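Local coordinates for protein exodeoxyribonuclease III (Neisseria meningitidis, PDB 2JC4) that acts as a metal-dependent 3'-5' exonuclease of the AP endonuclease/exonuclease III family and probably removes nucleotides from double-stranded DNA during repair, at residues Thr5-Ser10 and Leu32-Leu37; Val55-Lys60 and Pro87-Ile92; Ala125-Phe130 and Gln177-Leu182; Lys140-Gly145 and Ile219-Ala224. One frame throughout, in Å; residues are numbered along the deposited sequence.

Contact 1 (Thr5-Ser10 and Leu32-Leu37). With MG (magnesium ion), chain B.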
# COMPACT_ATOMS: atom_id res chain seq x y z
N THR A 5 2.57 -4.31 3.83
CA THR A 5 2.24 -3.86 2.48
C THR A 5 3.56 -3.65 1.70
O THR A 5 4.55 -3.17 2.26
CB THR A 5 1.38 -2.54 2.50
OG1 THR A 5 1.13 -2.10 1.16
CG2 THR A 5 2.08 -1.40 3.30
N TRP A 6 3.58 -4.04 0.42
CA TRP A 6 4.81 -3.90 -0.35
C TRP A 6 4.51 -3.71 -1.81
O TRP A 6 3.86 -4.56 -2.44
CB TRP A 6 5.72 -5.13 -0.14
CG TRP A 6 7.14 -4.94 -0.70
CD1 TRP A 6 7.75 -3.75 -0.99
CD2 TRP A 6 8.08 -5.96 -1.02
NE1 TRP A 6 9.02 -3.98 -1.49
CE2 TRP A 6 9.24 -5.33 -1.52
CE3 TRP A 6 8.05 -7.36 -0.92
CZ2 TRP A 6 10.38 -6.06 -1.92
CZ3 TRP A 6 9.17 -8.08 -1.32
CH2 TRP A 6 10.32 -7.44 -1.82
N ASN A 7 4.98 -2.59 -2.36
CA ASN A 7 4.93 -2.36 -3.80
C ASN A 7 6.20 -3.00 -4.36
O ASN A 7 7.32 -2.54 -4.09
CB ASN A 7 4.88 -0.83 -4.10
CG ASN A 7 4.88 -0.52 -5.57
OD1 ASN A 7 5.49 -1.24 -6.37
ND2 ASN A 7 4.21 0.56 -5.95
N VAL A 8 6.02 -4.12 -5.05
CA VAL A 8 7.13 -4.98 -5.46
C VAL A 8 7.71 -4.60 -6.82
O VAL A 8 8.70 -5.20 -7.23
CB VAL A 8 6.71 -6.49 -5.53
CG1 VAL A 8 6.45 -7.04 -4.16
CG2 VAL A 8 5.48 -6.70 -6.45
N ASN A 9 7.08 -3.65 -7.53
CA ASN A 9 7.61 -3.19 -8.83
C ASN A 9 7.88 -4.36 -9.80
O ASN A 9 9.01 -4.51 -10.33
CB ASN A 9 8.89 -2.36 -8.63
CG ASN A 9 9.37 -1.72 -9.91
OD1 ASN A 9 8.55 -1.40 -10.76
ND2 ASN A 9 10.68 -1.52 -10.05
N SER A 10 6.84 -5.16 -10.01
CA SER A 10 6.81 -6.44 -10.76
C SER A 10 6.99 -7.67 -9.84
O SER A 10 8.08 -7.89 -9.26
CB SER A 10 7.79 -6.52 -11.95
OG SER A 10 7.71 -7.86 -12.44
N LEU A 32 0.27 -6.76 -1.70
CA LEU A 32 1.20 -6.41 -2.75
C LEU A 32 0.56 -5.48 -3.75
O LEU A 32 -0.64 -5.60 -4.04
CB LEU A 32 1.67 -7.68 -3.53
CG LEU A 32 2.19 -8.81 -2.65
CD1 LEU A 32 2.52 -10.03 -3.51
CD2 LEU A 32 3.45 -8.32 -1.96
N GLN A 33 1.38 -4.54 -4.26
CA GLN A 33 1.03 -3.67 -5.38
C GLN A 33 2.08 -3.78 -6.51
O GLN A 33 3.26 -4.11 -6.28
CB GLN A 33 0.91 -2.20 -4.94
CG GLN A 33 0.01 -1.99 -3.73
CD GLN A 33 0.78 -2.17 -2.42
OE1 GLN A 33 1.93 -1.79 -2.31
NE2 GLN A 33 0.13 -2.75 -1.43
N GLU A 34 1.66 -3.41 -7.72
CA GLU A 34 2.47 -3.47 -8.92
C GLU A 34 2.89 -4.90 -9.20
O GLU A 34 4.07 -5.19 -9.46
CB GLU A 34 3.66 -2.50 -8.87
CG GLU A 34 3.23 -1.06 -8.96
CD GLU A 34 4.37 -0.12 -9.29
OE1 GLU A 34 5.35 -0.52 -9.98
OE2 GLU A 34 4.29 1.03 -8.84
N LEU A 35 1.90 -5.79 -9.20
CA LEU A 35 2.18 -7.16 -9.70
C LEU A 35 2.77 -7.10 -11.10
O LEU A 35 3.73 -7.82 -11.41
CB LEU A 35 0.91 -7.99 -9.75
CG LEU A 35 0.13 -8.11 -8.46
CD1 LEU A 35 -1.08 -9.01 -8.81
CD2 LEU A 35 0.99 -8.74 -7.34
N LYS A 36 2.22 -6.21 -11.94
CA LYS A 36 2.63 -6.13 -13.36
C LYS A 36 2.56 -7.48 -14.06
O LYS A 36 3.44 -7.85 -14.84
CB LYS A 36 4.03 -5.52 -13.48
CG LYS A 36 4.11 -4.05 -13.07
CD LYS A 36 5.53 -3.51 -13.35
CE LYS A 36 5.75 -2.11 -12.84
NZ LYS A 36 7.09 -1.64 -13.24
N LEU A 37 1.48 -8.20 -13.79
CA LEU A 37 1.29 -9.54 -14.33
C LEU A 37 -0.17 -9.67 -14.58
O LEU A 37 -0.99 -9.32 -13.72
CB LEU A 37 1.68 -10.60 -13.28
CG LEU A 37 3.14 -10.93 -13.08
CD1 LEU A 37 3.28 -11.87 -11.91
CD2 LEU A 37 3.76 -11.51 -14.33
MG MG B . 7.31 0.74 -10.30
O HOH W 1 3.05 -0.51 -0.14
O HOH W 2 7.39 0.46 -8.09
O HOH W 3 9.42 -3.38 -12.73
O HOH W 4 6.05 -7.92 -15.11
O HOH W 5 6.14 2.51 -9.72
O HOH W 6 6.81 1.06 -12.42
O HOH W 7 9.18 1.93 -10.34
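Gln-33 reaches across to the adjoining strand, where its NE2 donates to Thr-5 OG1 over 2.9 Å. A bend at its second torsion (chi2 87°) turns CD back toward that strand. NE2 also bonds Asn-103 OD1, and a water spans Thr-5 OG1 and Gln-33 OE1, so partners at both ends of the amide fix its rotation. A glutamine suits this buried place because it can donate and accept at once. Its backbone is equally engaged: Gln-33 N bonds Trp-6 O and Val-8 N bonds Gln-33 O, the parallel pairing of strands 2-7 and 29-33, which helix 11-23 connects in a beta-alpha-beta unit.

Asn-7 is the last paired residue of its strand, and Glu-34 follows directly after Gln-33. Asn-7 ND2 points almost straight (170°) at Glu-34 OE2, 2.9 Å away; the oxygen lies in the amide plane, yet the donor stands above the carboxylate plane. ND2 also bonds Asp-146, a predicted active-site residue, while Asn-7 OD1 accepts from Asn-9 N in an Asx turn that shapes the loop. Glu-34 divides its oxygens: OE1 binds magnesium at 2.4 Å, and OE2 receives Asn-7 and a metal-bound water. Asn-9 OD1 is the second protein ligand, 2.5 Å from the ion, and the extended Lys-36 donates its NZ to that same OD1 at 2.9 Å.

Four waters complete the six-coordinate magnesium. With just two protein ligands, most of the ion's sphere is filled by small ligands that can be exchanged, consistent with a site that must make room for a DNA phosphate.

Contact 2 (Val55-Lys60 and Pro87-Ile92)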
# COMPACT_ATOMS: atom_id res chain seq x y z
N VAL A 55 -5.33 -14.08 -3.03
CA VAL A 55 -6.33 -13.54 -3.96
C VAL A 55 -5.71 -12.36 -4.66
O VAL A 55 -4.86 -11.69 -4.09
CB VAL A 55 -7.66 -13.15 -3.26
CG1 VAL A 55 -8.32 -14.42 -2.64
CG2 VAL A 55 -7.45 -12.04 -2.20
N TRP A 56 -6.08 -12.14 -5.92
CA TRP A 56 -5.40 -11.10 -6.67
C TRP A 56 -6.24 -10.57 -7.81
O TRP A 56 -7.26 -11.19 -8.21
CB TRP A 56 -4.05 -11.61 -7.21
CG TRP A 56 -4.20 -12.72 -8.23
CD1 TRP A 56 -4.20 -12.57 -9.59
CD2 TRP A 56 -4.38 -14.13 -7.97
NE1 TRP A 56 -4.36 -13.81 -10.19
CE2 TRP A 56 -4.47 -14.78 -9.23
CE3 TRP A 56 -4.45 -14.91 -6.81
CZ2 TRP A 56 -4.64 -16.15 -9.35
CZ3 TRP A 56 -4.62 -16.29 -6.94
CH2 TRP A 56 -4.71 -16.90 -8.20
N SER A 57 -5.77 -9.46 -8.37
CA SER A 57 -6.43 -8.78 -9.47
C SER A 57 -5.29 -8.23 -10.28
O SER A 57 -4.60 -7.28 -9.83
CB SER A 57 -7.28 -7.61 -8.95
OG SER A 57 -7.98 -6.94 -10.00
N GLY A 58 -5.06 -8.86 -11.43
CA GLY A 58 -3.95 -8.46 -12.31
C GLY A 58 -4.40 -8.08 -13.72
O GLY A 58 -5.50 -8.41 -14.14
N GLN A 59 -3.54 -7.36 -14.42
CA GLN A 59 -3.76 -7.03 -15.81
C GLN A 59 -2.39 -7.02 -16.44
O GLN A 59 -1.38 -6.93 -15.73
CB GLN A 59 -4.44 -5.66 -15.96
CG GLN A 59 -3.60 -4.52 -15.39
CD GLN A 59 -4.19 -3.15 -15.61
OE1 GLN A 59 -4.43 -2.42 -14.66
NE2 GLN A 59 -4.41 -2.79 -16.86
N LYS A 60 -2.33 -7.10 -17.76
CA LYS A 60 -1.04 -7.05 -18.45
C LYS A 60 -0.30 -5.76 -18.12
O LYS A 60 -0.91 -4.69 -18.12
CB LYS A 60 -1.23 -7.10 -19.97
CG LYS A 60 0.04 -7.52 -20.68
CD LYS A 60 0.12 -9.02 -20.66
N PRO A 87 -10.65 -0.07 -15.95
CA PRO A 87 -9.97 -1.37 -16.15
C PRO A 87 -8.69 -1.55 -15.31
O PRO A 87 -8.14 -2.65 -15.24
CB PRO A 87 -9.63 -1.35 -17.64
CG PRO A 87 -9.41 0.13 -17.95
CD PRO A 87 -10.46 0.84 -17.10
N GLN A 88 -8.20 -0.47 -14.71
CA GLN A 88 -6.93 -0.52 -13.99
C GLN A 88 -7.06 -1.26 -12.66
O GLN A 88 -7.88 -0.92 -11.81
CB GLN A 88 -6.37 0.91 -13.76
CG GLN A 88 -6.05 1.62 -15.11
CD GLN A 88 -5.15 2.84 -14.98
OE1 GLN A 88 -4.20 2.87 -14.18
NE2 GLN A 88 -5.47 3.87 -15.76
N ARG A 89 -6.20 -2.27 -12.49
CA ARG A 89 -6.33 -3.19 -11.36
C ARG A 89 -5.62 -2.60 -10.14
O ARG A 89 -4.43 -2.75 -9.99
CB ARG A 89 -5.78 -4.56 -11.75
CG ARG A 89 -6.52 -5.19 -12.96
CD ARG A 89 -8.06 -5.07 -12.80
NE ARG A 89 -8.78 -6.01 -13.67
CZ ARG A 89 -10.04 -5.84 -14.11
NH1 ARG A 89 -10.76 -4.76 -13.78
NH2 ARG A 89 -10.59 -6.77 -14.91
N ARG A 90 -6.40 -1.93 -9.28
CA ARG A 90 -5.81 -1.08 -8.20
C ARG A 90 -6.35 -1.29 -6.81
O ARG A 90 -5.75 -0.80 -5.85
CB ARG A 90 -6.05 0.38 -8.53
CG ARG A 90 -5.23 0.84 -9.73
CD ARG A 90 -5.49 2.28 -9.97
NE ARG A 90 -4.65 2.79 -11.07
CZ ARG A 90 -3.38 3.19 -10.92
NH1 ARG A 90 -2.77 3.06 -9.73
NH2 ARG A 90 -2.71 3.67 -11.98
N VAL A 91 -7.50 -1.98 -6.69
CA VAL A 91 -8.16 -2.14 -5.37
C VAL A 91 -8.66 -3.59 -5.22
O VAL A 91 -9.42 -4.10 -6.06
CB VAL A 91 -9.37 -1.17 -5.22
CG1 VAL A 91 -10.04 -1.28 -3.82
CG2 VAL A 91 -8.98 0.28 -5.52
N ILE A 92 -8.21 -4.24 -4.16
CA ILE A 92 -8.75 -5.53 -3.79
C ILE A 92 -8.96 -5.52 -2.29
O ILE A 92 -8.13 -4.99 -1.53
CB ILE A 92 -7.81 -6.71 -4.24
CG1 ILE A 92 -8.51 -8.07 -4.03
CG2 ILE A 92 -6.40 -6.65 -3.56
CD1 ILE A 92 -7.77 -9.24 -4.68
O HOH W 8 -9.32 -5.04 -8.97
O HOH W 9 -8.21 -9.13 -13.36
O HOH W 10 -7.50 -7.30 -16.34
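Val-55 meets Ile-92 through CG2 and the terminal CD1, 3.8 Å apart. They belong to different sheets of the DNase I-like alpha/beta sandwich, Val-55 to strand 53-57 and Ile-92 to strand 91-96, and branched apolar residues suit the interior between them. CG1 of Ile-92 stands anti to its backbone N (chi1 -171°) and the chain continues extended, which carries CD1 across to the facing strand. At Trp-56 that methyl reaches the backbone, with CD1 3.6 Å from Trp-56 N; the tryptophan side chain starts away from Ile-92, and its indole stacks on Phe-42 and bonds Gln-39 O through NE1.

Ser-57, the last residue of its strand, puts a small polar group against the side chain of Arg-89. Its OG lies 3.4 Å from Arg-89 CD, and a water links it to Val-91 O. At Gly-58 the backbone makes the contact: Gly-58 O is 3.6 Å from Arg-89 CG. The same carbonyl is joined to Arg-89 NE by a water, with a second, weaker bridge beside it. An arginine suits this exposed position because its methylenes can pack while NE meets water.

Gln-59 makes the direct bond of the contact. Next to it Gln-88 touches a bound dihydrogenphosphate ion, so this end of the contact borders the ion's site. Gln-59 OE1, also held by Asn-63 ND2, accepts from Arg-89 N at 2.8 Å and 164°, the donor standing 38° above the carbonyl plane.

Contact 3 (Ala125-Phe130 and Gln177-Leu182)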
# COMPACT_ATOMS: atom_id res chain seq x y z
N ALA A 125 -11.61 10.09 -5.02
CA ALA A 125 -12.99 10.39 -4.62
C ALA A 125 -13.75 9.07 -4.55
O ALA A 125 -14.54 8.84 -3.62
CB ALA A 125 -13.65 11.31 -5.64
N ALA A 126 -13.53 8.23 -5.56
CA ALA A 126 -14.22 6.93 -5.60
C ALA A 126 -13.73 6.02 -4.46
O ALA A 126 -14.50 5.28 -3.85
CB ALA A 126 -14.05 6.25 -6.96
N LEU A 127 -12.43 6.07 -4.17
CA LEU A 127 -11.92 5.26 -3.07
C LEU A 127 -12.54 5.69 -1.74
O LEU A 127 -12.91 4.85 -0.93
CB LEU A 127 -10.39 5.40 -3.00
CG LEU A 127 -9.72 4.66 -1.85
CD1 LEU A 127 -9.92 3.11 -2.01
CD2 LEU A 127 -8.25 5.01 -1.77
N THR A 128 -12.61 6.99 -1.51
CA THR A 128 -13.16 7.53 -0.26
C THR A 128 -14.58 6.99 -0.01
O THR A 128 -14.93 6.58 1.11
CB THR A 128 -13.14 9.09 -0.30
OG1 THR A 128 -11.81 9.51 -0.62
CG2 THR A 128 -13.47 9.65 1.06
N GLU A 129 -15.37 6.96 -1.07
CA GLU A 129 -16.76 6.48 -0.99
C GLU A 129 -16.81 5.00 -0.61
O GLU A 129 -17.58 4.56 0.24
CB GLU A 129 -17.45 6.74 -2.35
CG GLU A 129 -18.86 7.22 -2.20
CD GLU A 129 -19.58 7.25 -3.53
OE1 GLU A 129 -20.31 6.27 -3.83
OE2 GLU A 129 -19.39 8.23 -4.27
N PHE A 130 -15.97 4.20 -1.24
CA PHE A 130 -15.96 2.78 -0.96
C PHE A 130 -15.52 2.52 0.48
O PHE A 130 -16.15 1.74 1.21
CB PHE A 130 -14.98 2.09 -1.91
CG PHE A 130 -14.75 0.64 -1.61
CD1 PHE A 130 -15.80 -0.28 -1.69
CD2 PHE A 130 -13.47 0.18 -1.31
CE1 PHE A 130 -15.59 -1.64 -1.45
CE2 PHE A 130 -13.25 -1.20 -1.05
CZ PHE A 130 -14.31 -2.10 -1.16
N GLN A 177 -5.99 13.45 3.52
CA GLN A 177 -6.76 13.88 4.70
C GLN A 177 -8.21 13.41 4.61
O GLN A 177 -8.79 13.01 5.64
CB GLN A 177 -6.64 15.41 4.93
CG GLN A 177 -7.23 15.92 6.29
CD GLN A 177 -6.56 15.30 7.49
OE1 GLN A 177 -5.34 15.34 7.62
NE2 GLN A 177 -7.34 14.69 8.38
N ASN A 178 -8.78 13.40 3.41
CA ASN A 178 -10.16 12.93 3.27
C ASN A 178 -10.37 11.47 3.70
O ASN A 178 -11.45 11.08 4.15
CB ASN A 178 -10.67 13.13 1.85
CG ASN A 178 -10.73 14.58 1.45
OD1 ASN A 178 -10.73 15.46 2.29
ND2 ASN A 178 -10.80 14.85 0.13
N LEU A 179 -9.34 10.65 3.55
CA LEU A 179 -9.37 9.27 4.04
C LEU A 179 -9.27 9.22 5.57
O LEU A 179 -10.05 8.55 6.22
CB LEU A 179 -8.24 8.46 3.38
CG LEU A 179 -8.35 8.23 1.87
CD1 LEU A 179 -7.05 7.60 1.33
CD2 LEU A 179 -9.60 7.36 1.49
N LEU A 180 -8.29 9.91 6.15
CA LEU A 180 -8.22 10.03 7.61
C LEU A 180 -9.55 10.52 8.24
O LEU A 180 -9.96 9.99 9.29
CB LEU A 180 -7.08 10.99 8.01
CG LEU A 180 -5.66 10.60 7.58
CD1 LEU A 180 -4.65 11.63 8.07
CD2 LEU A 180 -5.27 9.17 8.04
N ASP A 181 -10.17 11.52 7.60
CA ASP A 181 -11.47 12.11 8.02
C ASP A 181 -12.66 11.12 8.05
O ASP A 181 -13.69 11.35 8.73
CB ASP A 181 -11.82 13.28 7.10
CG ASP A 181 -10.93 14.49 7.31
OD1 ASP A 181 -10.15 14.51 8.30
OD2 ASP A 181 -11.01 15.43 6.46
N LEU A 182 -12.51 9.98 7.38
CA LEU A 182 -13.48 8.88 7.54
C LEU A 182 -13.50 8.28 8.95
O LEU A 182 -14.48 7.62 9.32
CB LEU A 182 -13.23 7.75 6.52
CG LEU A 182 -13.21 8.18 5.06
CD1 LEU A 182 -12.81 7.01 4.12
CD2 LEU A 182 -14.53 8.83 4.63
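Thr-128 OG1 is hydrogen-bonded to Phe-124 O one turn earlier in its own helix, and across the contact Leu-179 CD2 rests against the same oxygen, Thr-128 OG1, at 3.7 Å. With its hydroxyl satisfied locally, threonine can serve here as an almost apolar residue. With OG1 beside the backbone N (chi1 -53°), the other branch, CG2, is anti to that N, and this methyl lies 3.8 Å from Leu-182 CD2 and 4.0 Å from Asn-178 O. The small branched side chain thus lets the helices come close: the CA atoms of Thr-128 and Leu-179 are 6.0 Å apart.

Helices 115-135 and 170-180 belong to the outer layer of the alpha/beta sandwich and lie on one of its sheets. Toward that sheet, Leu-127 CD2 approaches Leu-179 CD1 at 4.2 Å; beyond the pair Leu-127 touches Val-104 and Leu-179 touches Leu-220, so leucines fill the wedge between helices and strands.

Leu-182, at the end of its segment, leans back over helix 115-135. It packs on Val-131, Arg-132 and Met-135, and its CD1 sits 3.7 Å from Thr-128 O.

Contact 4 (Lys140-Gly145 and Ile219-Ala224)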
# COMPACT_ATOMS: atom_id res chain seq x y z
N LYS A 140 -12.93 -3.70 12.69
CA LYS A 140 -11.50 -3.89 12.48
C LYS A 140 -11.27 -3.71 10.98
O LYS A 140 -11.67 -4.53 10.18
CB LYS A 140 -11.06 -5.25 12.99
CG LYS A 140 -11.17 -5.37 14.50
CD LYS A 140 -10.70 -6.74 14.95
CE LYS A 140 -10.64 -6.84 16.49
NZ LYS A 140 -10.20 -8.22 16.88
N LEU A 141 -10.67 -2.58 10.60
CA LEU A 141 -10.47 -2.34 9.17
C LEU A 141 -9.10 -1.72 8.94
O LEU A 141 -8.67 -0.88 9.72
CB LEU A 141 -11.61 -1.49 8.58
CG LEU A 141 -11.52 -1.11 7.07
CD1 LEU A 141 -12.92 -1.15 6.39
CD2 LEU A 141 -10.79 0.26 6.84
N VAL A 142 -8.41 -2.20 7.90
CA VAL A 142 -7.07 -1.68 7.53
C VAL A 142 -7.08 -1.30 6.07
O VAL A 142 -7.32 -2.14 5.20
CB VAL A 142 -5.92 -2.70 7.81
CG1 VAL A 142 -4.58 -2.10 7.49
CG2 VAL A 142 -5.88 -3.11 9.28
N LEU A 143 -6.83 -0.03 5.79
CA LEU A 143 -6.68 0.45 4.41
C LEU A 143 -5.21 0.74 4.19
O LEU A 143 -4.65 1.64 4.84
CB LEU A 143 -7.53 1.73 4.17
CG LEU A 143 -7.26 2.56 2.89
CD1 LEU A 143 -7.70 1.77 1.67
CD2 LEU A 143 -7.94 3.95 2.90
N LEU A 144 -4.55 -0.02 3.32
CA LEU A 144 -3.09 0.09 3.19
C LEU A 144 -2.61 -0.08 1.78
O LEU A 144 -3.34 -0.61 0.93
CB LEU A 144 -2.34 -0.90 4.13
CG LEU A 144 -2.31 -2.41 3.77
CD1 LEU A 144 -1.62 -3.19 4.89
CD2 LEU A 144 -3.72 -3.04 3.50
N GLY A 145 -1.39 0.38 1.50
CA GLY A 145 -0.87 0.26 0.14
C GLY A 145 0.01 1.43 -0.22
O GLY A 145 0.54 2.13 0.66
N ILE A 219 -0.27 2.67 6.24
CA ILE A 219 -1.22 1.68 6.78
C ILE A 219 -2.22 2.47 7.62
O ILE A 219 -1.85 3.05 8.63
CB ILE A 219 -0.50 0.61 7.64
CG1 ILE A 219 0.51 -0.18 6.78
CG2 ILE A 219 -1.54 -0.40 8.21
CD1 ILE A 219 1.38 -1.13 7.55
N LEU A 220 -3.45 2.58 7.13
CA LEU A 220 -4.46 3.43 7.79
C LEU A 220 -5.41 2.48 8.51
O LEU A 220 -5.86 1.48 7.93
CB LEU A 220 -5.20 4.34 6.78
CG LEU A 220 -4.44 5.22 5.77
CD1 LEU A 220 -5.36 6.29 5.18
CD2 LEU A 220 -3.19 5.83 6.32
N VAL A 221 -5.67 2.76 9.80
CA VAL A 221 -6.37 1.78 10.64
C VAL A 221 -7.63 2.37 11.34
O VAL A 221 -7.65 3.54 11.71
CB VAL A 221 -5.39 1.11 11.71
CG1 VAL A 221 -4.18 0.42 11.01
CG2 VAL A 221 -4.86 2.17 12.71
N SER A 222 -8.65 1.54 11.54
CA SER A 222 -9.81 1.94 12.32
C SER A 222 -9.40 2.03 13.81
O SER A 222 -8.37 1.45 14.22
CB SER A 222 -10.92 0.89 12.19
OG SER A 222 -10.45 -0.36 12.64
N PRO A 223 -10.21 2.73 14.62
CA PRO A 223 -9.82 2.86 16.03
C PRO A 223 -9.59 1.56 16.77
O PRO A 223 -8.67 1.51 17.58
CB PRO A 223 -11.00 3.62 16.67
CG PRO A 223 -11.74 4.21 15.60
CD PRO A 223 -11.44 3.47 14.31
N ALA A 224 -10.40 0.52 16.51
CA ALA A 224 -10.23 -0.77 17.21
C ALA A 224 -8.85 -1.35 16.95
O ALA A 224 -8.25 -1.97 17.82
CB ALA A 224 -11.33 -1.78 16.81
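Leu-143 and Leu-220 form the antiparallel hydrogen-bonded pair within the tightly paired part of this contact, each N to the other's O over 2.8 Å. Their side chains lie side by side and point the same way, Leu-143 CD2 and Leu-220 CD1 being 4.2 Å apart. The opposite face carries Val-142, Leu-144, Ile-219 and Val-221. There the packing is closer: Val-142 CG1 crosses to Ile-219 CG2 at 3.6 Å, while Leu-144 CB stands 4.0 Å from Ile-219 CG1. Beta-branched residues suit the extended backbone and fill the interior.

Toward the other end the ladder gives way to the surface. Ser-222 N still bonds Leu-141 O at 3.0 Å, but the next link comes from a side chain. With OG set between backbone N and carbonyl carbon (chi1 59°), Ser-222 OG accepts from Leu-141 N at 3.0 Å and also bonds Gly-139 O. Outside it, the exposed Lys-140 and Ala-224 touch only loosely: Lys-140 CG and Ala-224 CB are 4.3 Å apart, the long lysine suiting a solvent-facing edge.

Strand 141-144 pairs with strand 99-105 on its other side. Leu-143 and Leu-220 are covered by helix 170-180, whereas the valines, Leu-144 and Ile-219 pack across the sandwich on strands 2-7 and 250-254.

How the contacts relate
The four contacts are spread through one alpha/beta sandwich. Contact 1 lies in the sheet holding strands 2-7 and 29-33, contact 4 in the facing sheet, and they meet in the core, where Thr-5 packs on Leu-144 and Ile-219. Contact 2 spans both sheets near their edges, its centre 10 Å from that of contact 1. Contact 3 lies in the helical layer against contact 4, 12 Å between centres. Along the chain contacts 1 and 2 each close before the next opens, whereas contacts 3 and 4 interleave: helix 115-135, strand 141-144, helix 170-180, strand 217-221. Contact 1 carries the magnesium site where strands 2-7 and 29-33 end, while contacts 3 and 4 belong to the packed body of the sandwich.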